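Local coordinates for protein 6-phosphogluconate dehydrogenase, NAD-binding (Geobacter metallireducens, PDB 3PEF) that probably reduces succinic semialdehyde to gamma-hydroxybutyrate with NADPH, as a beta-hydroxyacid dehydrogenase that binds NADP+ in a Rossmann-type domain, at residues Val92-Val97 with Ala119-Ser124; Ile7-Met12 with Val27-Arg32. The protein carries 2 engineered substitutions. All coordinates share one frame; numbering follows the deposited sequence.

Interaction 1: residues Val92-Val97 with Ala119-Ser124. With NAP (NADP nicotinamide-adenine-dinucleotide phosphate), chain I.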
loop_
_atom_site.group_PDB
_atom_site.type_symbol
_atom_site.label_atom_id
_atom_site.label_comp_id
_atom_site.label_asym_id
_atom_site.label_seq_id
_atom_site.Cartn_x
_atom_site.Cartn_y
_atom_site.Cartn_z
ATOM N N VAL A 92 -25.678 -22.536 -16.620
ATOM C CA VAL A 92 -25.650 -21.223 -15.980
ATOM C C VAL A 92 -24.595 -21.226 -14.870
ATOM O O VAL A 92 -24.840 -21.733 -13.773
ATOM C CB VAL A 92 -27.018 -20.868 -15.358
ATOM C CG1 VAL A 92 -26.959 -19.495 -14.695
ATOM C CG2 VAL A 92 -28.135 -20.913 -16.419
ATOM N N ASP A 93 -23.413 -20.702 -15.155
ATOM C CA ASP A 93 -22.351 -20.700 -14.148
ATOM C C ASP A 93 -22.461 -19.483 -13.240
ATOM O O ASP A 93 -22.332 -18.331 -13.693
ATOM C CB ASP A 93 -20.951 -20.782 -14.782
ATOM C CG ASP A 93 -19.873 -21.243 -13.777
ATOM O OD1 ASP A 93 -20.132 -21.249 -12.553
ATOM O OD2 ASP A 93 -18.769 -21.619 -14.214
ATOM N N MET A 94 -22.702 -19.747 -11.961
ATOM C CA MET A 94 -22.910 -18.681 -10.971
ATOM C C MET A 94 -21.688 -18.475 -10.070
ATOM O O MET A 94 -21.704 -17.666 -9.125
ATOM C CB MET A 94 -24.179 -18.951 -10.161
ATOM C CG MET A 94 -25.381 -19.244 -11.057
ATOM S SD MET A 94 -26.931 -19.547 -10.166
ATOM C CE MET A 94 -27.329 -17.907 -9.507
ATOM N N SER A 95 -20.612 -19.180 -10.398
ATOM C CA SER A 95 -19.341 -19.021 -9.694
ATOM C C SER A 95 -18.753 -17.623 -9.868
ATOM O O SER A 95 -18.888 -17.018 -10.925
ATOM C CB SER A 95 -18.325 -20.037 -10.217
ATOM O OG SER A 95 -18.894 -21.333 -10.295
ATOM N N THR A 96 -18.055 -17.131 -8.851
ATOM C CA THR A 96 -17.289 -15.898 -9.008
ATOM C C THR A 96 -15.958 -16.198 -9.661
ATOM O O THR A 96 -15.097 -16.896 -9.100
ATOM C CB THR A 96 -17.043 -15.188 -7.690
ATOM O OG1 THR A 96 -18.303 -14.958 -7.059
ATOM C CG2 THR A 96 -16.336 -13.838 -7.941
ATOM N N VAL A 97 -15.796 -15.648 -10.856
ATOM C CA VAL A 97 -14.717 -16.020 -11.750
ATOM C C VAL A 97 -14.376 -14.780 -12.564
ATOM O O VAL A 97 -15.137 -13.811 -12.555
ATOM C CB VAL A 97 -15.238 -17.146 -12.644
ATOM C CG1 VAL A 97 -14.671 -17.080 -14.007
ATOM C CG2 VAL A 97 -15.052 -18.530 -11.950
ATOM N N ALA A 119 -23.983 -16.124 -14.141
ATOM C CA ALA A 119 -24.807 -15.360 -13.208
ATOM C C ALA A 119 -24.270 -15.400 -11.788
ATOM O O ALA A 119 -24.873 -16.019 -10.914
ATOM C CB ALA A 119 -26.276 -15.830 -13.270
ATOM N N PRO A 120 -23.126 -14.726 -11.547
ATOM C CA PRO A 120 -22.600 -14.651 -10.180
ATOM C C PRO A 120 -23.564 -13.844 -9.320
ATOM O O PRO A 120 -24.410 -13.121 -9.865
ATOM C CB PRO A 120 -21.285 -13.889 -10.355
ATOM C CG PRO A 120 -21.549 -12.991 -11.546
ATOM C CD PRO A 120 -22.392 -13.850 -12.474
ATOM N N VAL A 121 -23.445 -13.960 -8.003
ATOM C CA VAL A 121 -24.427 -13.359 -7.111
ATOM C C VAL A 121 -23.800 -12.462 -6.059
ATOM O O VAL A 121 -22.623 -12.603 -5.709
ATOM C CB VAL A 121 -25.303 -14.433 -6.385
ATOM C CG1 VAL A 121 -25.852 -15.418 -7.369
ATOM C CG2 VAL A 121 -24.503 -15.165 -5.307
ATOM N N SER A 122 -24.607 -11.535 -5.556
ATOM C CA SER A 122 -24.224 -10.725 -4.409
ATOM C C SER A 122 -25.133 -11.125 -3.230
ATOM O O SER A 122 -26.337 -11.317 -3.410
ATOM C CB SER A 122 -24.343 -9.230 -4.762
ATOM O OG SER A 122 -24.004 -8.411 -3.660
ATOM N N GLY A 123 -24.558 -11.289 -2.041
ATOM C CA GLY A 123 -25.299 -11.770 -0.881
ATOM C C GLY A 123 -24.688 -13.073 -0.398
ATOM O O GLY A 123 -24.255 -13.881 -1.213
ATOM N N SER A 124 -24.654 -13.283 0.916
ATOM C CA SER A 124 -23.863 -14.375 1.490
ATOM C C SER A 124 -24.728 -15.558 1.919
ATOM O O SER A 124 -25.764 -15.837 1.314
ATOM C CB SER A 124 -23.041 -13.851 2.676
ATOM O OG SER A 124 -22.060 -14.787 3.086
HETATM P PA NAP I . -17.473 -23.266 -0.650
HETATM O O1A NAP I . -16.044 -23.403 -0.293
HETATM O O2A NAP I . -18.424 -23.605 0.424
HETATM O O5B NAP I . -17.804 -24.154 -1.942
HETATM C C5B NAP I . -16.870 -24.286 -2.979
HETATM C C4B NAP I . -17.436 -25.309 -3.947
HETATM O O4B NAP I . -16.540 -25.441 -5.029
HETATM C C3B NAP I . -17.545 -26.686 -3.299
HETATM O O3B NAP I . -18.697 -27.280 -3.851
HETATM C C2B NAP I . -16.312 -27.394 -3.822
HETATM O O2B NAP I . -16.410 -28.794 -3.886
HETATM C C1B NAP I . -16.257 -26.806 -5.220
HETATM N N9A NAP I . -14.939 -27.021 -5.834
HETATM C C8A NAP I . -13.760 -26.417 -5.472
HETATM N N7A NAP I . -12.778 -26.896 -6.271
HETATM C C5A NAP I . -13.314 -27.797 -7.118
HETATM C C6A NAP I . -12.754 -28.554 -8.135
HETATM N N6A NAP I . -11.457 -28.460 -8.393
HETATM N N1A NAP I . -13.550 -29.407 -8.851
HETATM C C2A NAP I . -14.903 -29.496 -8.570
HETATM N N3A NAP I . -15.456 -28.730 -7.562
HETATM C C4A NAP I . -14.671 -27.890 -6.855
HETATM O O3 NAP I . -17.679 -21.751 -1.092
HETATM P PN NAP I . -18.991 -20.965 -1.503
HETATM O O1N NAP I . -19.115 -19.759 -0.668
HETATM O O2N NAP I . -20.148 -21.875 -1.616
HETATM O O5D NAP I . -18.420 -20.556 -2.953
HETATM C C5D NAP I . -19.060 -20.833 -4.170
HETATM C C4D NAP I . -18.886 -19.594 -5.047
HETATM O O4D NAP I . -19.737 -18.546 -4.649
HETATM C C3D NAP I . -17.495 -19.006 -4.929
HETATM O O3D NAP I . -17.162 -18.574 -6.231
HETATM C C2D NAP I . -17.655 -17.831 -3.977
HETATM O O2D NAP I . -16.689 -16.851 -4.237
HETATM C C1D NAP I . -19.024 -17.352 -4.390
HETATM N N1N NAP I . -19.810 -16.560 -3.418
HETATM C C2N NAP I . -19.762 -16.840 -2.084
HETATM C C3N NAP I . -20.548 -16.122 -1.186
HETATM C C7N NAP I . -20.531 -16.468 0.273
HETATM O O7N NAP I . -20.939 -15.481 1.154
HETATM N N7N NAP I . -20.123 -17.662 0.736
HETATM C C4N NAP I . -21.395 -15.107 -1.644
HETATM C C5N NAP I . -21.457 -14.851 -3.011
HETATM C C6N NAP I . -20.673 -15.593 -3.895
HETATM P P2B NAP I . -16.126 -29.722 -2.578
HETATM O O1X NAP I . -15.803 -31.105 -3.126
HETATM O O2X NAP I . -14.970 -29.147 -1.826
HETATM O O3X NAP I . -17.341 -29.739 -1.694
HETATM O O HOH W 1 -20.956 -15.667 -7.435
#
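Asp93 O takes the amide of Ala119 in a hydrogen bond of 2.8 Å from Ala119 N, the one backbone hydrogen bond between segments 92-97 and 119-124; Asp93 also bonds Leu117 on the same neighbouring strand. Past this bond the chains stay close, Met94 lying nearest Pro120, whose ring nitrogen has no hydrogen to give; instead Pro120 CA makes a CH...O contact of 3.3 Å with Met94 O. A water carries the link onward: it donates to Met94 O at 2.7 Å, accepts from Val121 N, and is hydrogen-bonded to Thr96 OG1. On segment 92-97 Met94 makes the broadest contact. Its CB and CG lie against Ala119 O, and a bend at chi3 (70°) brings CE back over the same carbonyl and onto Val121 CG1, 3.6 Å away. Val92 CG1, anti to its backbone N, touches Ala119 CB. The carboxylate of Asp93 closes an Asx turn within its own segment: OD1 accepts Ser95 N from above the carboxylate plane and Ser95 OG, at 2.6 Å, on its syn lone pair, a double grip that fixes the bend after the strand. Ser95 OG also bonds Leu65 N. Beyond the turn, Thr96 N donates to the ribose hydroxyl O3D of NADP+ at 3.1 Å. On the other segment Val121 CG2 packs on nicotinamide C5N at 3.8 Å, and Ser124 OG lies at the carboxamide O7N, at a separation so short that the exact geometry is doubtful. Val121 O accepts from Lys171 NZ, the predicted catalytic lysine. Adjacent strand ends of a beta-alpha-beta unit, joined through helix 99-111, thus form the nicotinamide side of a Rossmann-type cofactor site.

Interaction 2: residues Ile7-Met12 with Val27-Arg32. With NAP (NADP nicotinamide-adenine-dinucleotide phosphate), chain I.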
loop_
_atom_site.group_PDB
_atom_site.type_symbol
_atom_site.label_atom_id
_atom_site.label_comp_id
_atom_site.label_asym_id
_atom_site.label_seq_id
_atom_site.Cartn_x
_atom_site.Cartn_y
_atom_site.Cartn_z
ATOM N N ILE A 7 -24.774 -28.067 -9.770
ATOM C CA ILE A 7 -23.403 -28.509 -9.651
ATOM C C ILE A 7 -22.675 -27.618 -8.667
ATOM O O ILE A 7 -22.601 -26.407 -8.854
ATOM C CB ILE A 7 -22.708 -28.415 -11.023
ATOM C CG1 ILE A 7 -23.171 -29.584 -11.907
ATOM C CG2 ILE A 7 -21.198 -28.374 -10.864
ATOM C CD1 ILE A 7 -22.721 -29.504 -13.333
ATOM N N GLY A 8 -22.125 -28.213 -7.619
ATOM C CA GLY A 8 -21.403 -27.437 -6.628
ATOM C C GLY A 8 -22.278 -27.210 -5.416
ATOM O O GLY A 8 -23.171 -26.369 -5.426
ATOM N N LEU A 9 -22.031 -27.975 -4.363
ATOM C CA LEU A 9 -22.915 -27.920 -3.211
ATOM C C LEU A 9 -22.171 -27.414 -1.984
ATOM O O LEU A 9 -22.261 -27.991 -0.892
ATOM C CB LEU A 9 -23.540 -29.294 -2.956
ATOM C CG LEU A 9 -24.284 -29.902 -4.157
ATOM C CD1 LEU A 9 -24.784 -31.320 -3.839
ATOM C CD2 LEU A 9 -25.447 -28.997 -4.576
ATOM N N GLY A 10 -21.432 -26.329 -2.161
ATOM C CA GLY A 10 -20.756 -25.725 -1.029
ATOM C C GLY A 10 -21.723 -24.887 -0.213
ATOM O O GLY A 10 -22.942 -25.082 -0.267
ATOM N N ILE A 11 -21.179 -23.943 0.545
ATOM C CA ILE A 11 -21.992 -23.064 1.373
ATOM C C ILE A 11 -23.142 -22.453 0.588
ATOM O O ILE A 11 -24.292 -22.553 1.010
ATOM C CB ILE A 11 -21.125 -21.949 2.004
ATOM C CG1 ILE A 11 -20.174 -22.578 3.039
ATOM C CG2 ILE A 11 -22.020 -20.838 2.582
ATOM C CD1 ILE A 11 -19.120 -21.622 3.611
ATOM N N MET A 12 -22.842 -21.835 -0.554
ATOM C CA MET A 12 -23.883 -21.184 -1.375
ATOM C C MET A 12 -24.728 -22.182 -2.179
ATOM O O MET A 12 -25.968 -22.143 -2.161
ATOM C CB MET A 12 -23.262 -20.143 -2.327
ATOM C CG MET A 12 -22.440 -19.056 -1.623
ATOM S SD MET A 12 -23.530 -17.964 -0.677
ATOM C CE MET A 12 -24.303 -17.052 -2.023
ATOM N N VAL A 27 -34.790 -31.717 -8.988
ATOM C CA VAL A 27 -33.389 -31.271 -9.042
ATOM C C VAL A 27 -32.401 -32.453 -9.045
ATOM O O VAL A 27 -32.466 -33.340 -8.180
ATOM C CB VAL A 27 -33.051 -30.305 -7.859
ATOM C CG1 VAL A 27 -31.668 -29.716 -8.017
ATOM C CG2 VAL A 27 -34.077 -29.161 -7.768
ATOM N N THR A 28 -31.519 -32.463 -10.039
ATOM C CA THR A 28 -30.433 -33.445 -10.171
ATOM C C THR A 28 -29.156 -32.728 -9.733
ATOM O O THR A 28 -28.855 -31.631 -10.217
ATOM C CB THR A 28 -30.275 -33.937 -11.647
ATOM O OG1 THR A 28 -31.476 -34.587 -12.081
ATOM C CG2 THR A 28 -29.102 -34.904 -11.792
ATOM N N ILE A 29 -28.419 -33.317 -8.796
ATOM C CA ILE A 29 -27.304 -32.604 -8.181
ATOM C C ILE A 29 -26.014 -33.392 -8.227
ATOM O O ILE A 29 -26.031 -34.623 -8.336
ATOM C CB ILE A 29 -27.606 -32.241 -6.713
ATOM C CG1 ILE A 29 -27.756 -33.514 -5.875
ATOM C CG2 ILE A 29 -28.877 -31.373 -6.637
ATOM C CD1 ILE A 29 -28.223 -33.253 -4.454
ATOM N N TRP A 30 -24.906 -32.661 -8.137
ATOM C CA TRP A 30 -23.563 -33.234 -8.129
ATOM C C TRP A 30 -22.598 -32.349 -7.347
ATOM O O TRP A 30 -22.637 -31.124 -7.445
ATOM C CB TRP A 30 -23.006 -33.379 -9.547
ATOM C CG TRP A 30 -21.592 -33.921 -9.563
ATOM C CD1 TRP A 30 -21.224 -35.237 -9.586
ATOM C CD2 TRP A 30 -20.373 -33.165 -9.537
ATOM N NE1 TRP A 30 -19.855 -35.350 -9.597
ATOM C CE2 TRP A 30 -19.307 -34.095 -9.557
ATOM C CE3 TRP A 30 -20.078 -31.796 -9.489
ATOM C CZ2 TRP A 30 -17.962 -33.696 -9.546
ATOM C CZ3 TRP A 30 -18.736 -31.396 -9.477
ATOM C CH2 TRP A 30 -17.695 -32.346 -9.505
ATOM N N ASN A 31 -21.712 -32.976 -6.589
ATOM C CA ASN A 31 -20.645 -32.251 -5.927
ATOM C C ASN A 31 -19.410 -33.116 -5.970
ATOM O O ASN A 31 -19.525 -34.340 -5.894
ATOM C CB ASN A 31 -20.994 -31.952 -4.461
ATOM C CG ASN A 31 -19.997 -30.982 -3.815
ATOM O OD1 ASN A 31 -19.845 -29.852 -4.273
ATOM N ND2 ASN A 31 -19.302 -31.430 -2.762
ATOM N N ARG A 32 -18.241 -32.490 -6.080
ATOM C CA ARG A 32 -16.970 -33.220 -6.066
ATOM C C ARG A 32 -16.915 -34.127 -4.859
ATOM O O ARG A 32 -16.565 -35.301 -4.993
ATOM C CB ARG A 32 -15.754 -32.285 -6.046
ATOM C CG ARG A 32 -14.425 -33.030 -5.859
ATOM C CD ARG A 32 -13.233 -32.061 -5.810
ATOM N NE ARG A 32 -13.387 -31.027 -4.778
ATOM C CZ ARG A 32 -12.479 -30.084 -4.523
ATOM N NH1 ARG A 32 -11.363 -30.040 -5.238
ATOM N NH2 ARG A 32 -12.687 -29.184 -3.560
HETATM P PA NAP I . -17.473 -23.266 -0.650
HETATM O O1A NAP I . -16.044 -23.403 -0.293
HETATM O O2A NAP I . -18.424 -23.605 0.424
HETATM O O5B NAP I . -17.804 -24.154 -1.942
HETATM C C5B NAP I . -16.870 -24.286 -2.979
HETATM C C4B NAP I . -17.436 -25.309 -3.947
HETATM O O4B NAP I . -16.540 -25.441 -5.029
HETATM C C3B NAP I . -17.545 -26.686 -3.299
HETATM O O3B NAP I . -18.697 -27.280 -3.851
HETATM C C2B NAP I . -16.312 -27.394 -3.822
HETATM O O2B NAP I . -16.410 -28.794 -3.886
HETATM C C1B NAP I . -16.257 -26.806 -5.220
HETATM N N9A NAP I . -14.939 -27.021 -5.834
HETATM C C8A NAP I . -13.760 -26.417 -5.472
HETATM N N7A NAP I . -12.778 -26.896 -6.271
HETATM C C5A NAP I . -13.314 -27.797 -7.118
HETATM C C6A NAP I . -12.754 -28.554 -8.135
HETATM N N6A NAP I . -11.457 -28.460 -8.393
HETATM N N1A NAP I . -13.550 -29.407 -8.851
HETATM C C2A NAP I . -14.903 -29.496 -8.570
HETATM N N3A NAP I . -15.456 -28.730 -7.562
HETATM C C4A NAP I . -14.671 -27.890 -6.855
HETATM O O3 NAP I . -17.679 -21.751 -1.092
HETATM P PN NAP I . -18.991 -20.965 -1.503
HETATM O O1N NAP I . -19.115 -19.759 -0.668
HETATM O O2N NAP I . -20.148 -21.875 -1.616
HETATM O O5D NAP I . -18.420 -20.556 -2.953
HETATM C C5D NAP I . -19.060 -20.833 -4.170
HETATM C C4D NAP I . -18.886 -19.594 -5.047
HETATM O O4D NAP I . -19.737 -18.546 -4.649
HETATM C C3D NAP I . -17.495 -19.006 -4.929
HETATM O O3D NAP I . -17.162 -18.574 -6.231
HETATM C C2D NAP I . -17.655 -17.831 -3.977
HETATM O O2D NAP I . -16.689 -16.851 -4.237
HETATM C C1D NAP I . -19.024 -17.352 -4.390
HETATM N N1N NAP I . -19.810 -16.560 -3.418
HETATM C C2N NAP I . -19.762 -16.840 -2.084
HETATM C C3N NAP I . -20.548 -16.122 -1.186
HETATM C C7N NAP I . -20.531 -16.468 0.273
HETATM O O7N NAP I . -20.939 -15.481 1.154
HETATM N N7N NAP I . -20.123 -17.662 0.736
HETATM C C4N NAP I . -21.395 -15.107 -1.644
HETATM C C5N NAP I . -21.457 -14.851 -3.011
HETATM C C6N NAP I . -20.673 -15.593 -3.895
HETATM P P2B NAP I . -16.126 -29.722 -2.578
HETATM O O1X NAP I . -15.803 -31.105 -3.126
HETATM O O2X NAP I . -14.970 -29.147 -1.826
HETATM O O3X NAP I . -17.341 -29.739 -1.694
#
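The glycine-rich turn of a Rossmann-type beta-alpha-beta unit, Gly8 and Gly10 fitting its GxGxxG pattern, meets the end of the next strand where NADP+ is recognised. Ile7 pairs in parallel with Trp30, and Gly8 N donates to Trp30 O at 3.0 Å. Ile7 CG2 approaches the indole of Trp30 obliquely, 3.9 Å from CE3. Asn31 is the polar link: with CG anti to its backbone N (chi1 -170°), OD1 accepts Leu9 N at 2.9 Å from above the amide plane and also the ribose hydroxyl O3B, while ND2 is shared between phosphate oxygen O3X and Ser33 O. An alanine here would probably leave Leu9 N and the ribose hydroxyl without their common acceptor and the 2'-phosphate without one of its donors. Leu9 slides past Asn31 in the opposite direction, its CG against Asn31 CB, and its CD1 reaches Ile29 CD1 at 4.0 Å. Arg32 holds the same phosphate through NE to O1X and NH2 to O2X, its guanidinium lying flat over the adenine with C5A 3.5 Å above its plane, a grip consistent with a preference for NADP+ over NAD+. Gly10, with no side chain, lets the dinucleotide come close to the turn; Ile11 N and Met12 N donate to O2A and O2N of the diphosphate at the start of helix 11-22. Behind the turn, strand 3-7 lies between strands 26-30 and 60-63, and helix 38-42 packs Leu40 against Leu9 and Ile29.

Both contacts are buried where the segments touch, but interaction 2 runs out to the exposed Arg32. They lie in one parallel region of the same sheet, and each joins the strands of a beta-alpha-beta unit; strand 60-63 separates strands 3-7 and 90-93. Interaction 1 is nearer the chain centre and is mainly apolar, with a bridging water, and it meets the nicotinamide and its ribose. Interaction 2, farther out, is richer in polar and charged groups, in keeping with its hold on the diphosphate and the 2'-phosphate. NADP+ spans both. They also touch directly: Met12 CE packs 3.8 Å from Val121 CG2 and 3.3 Å from Gly123 O, beside the nicotinamide ring.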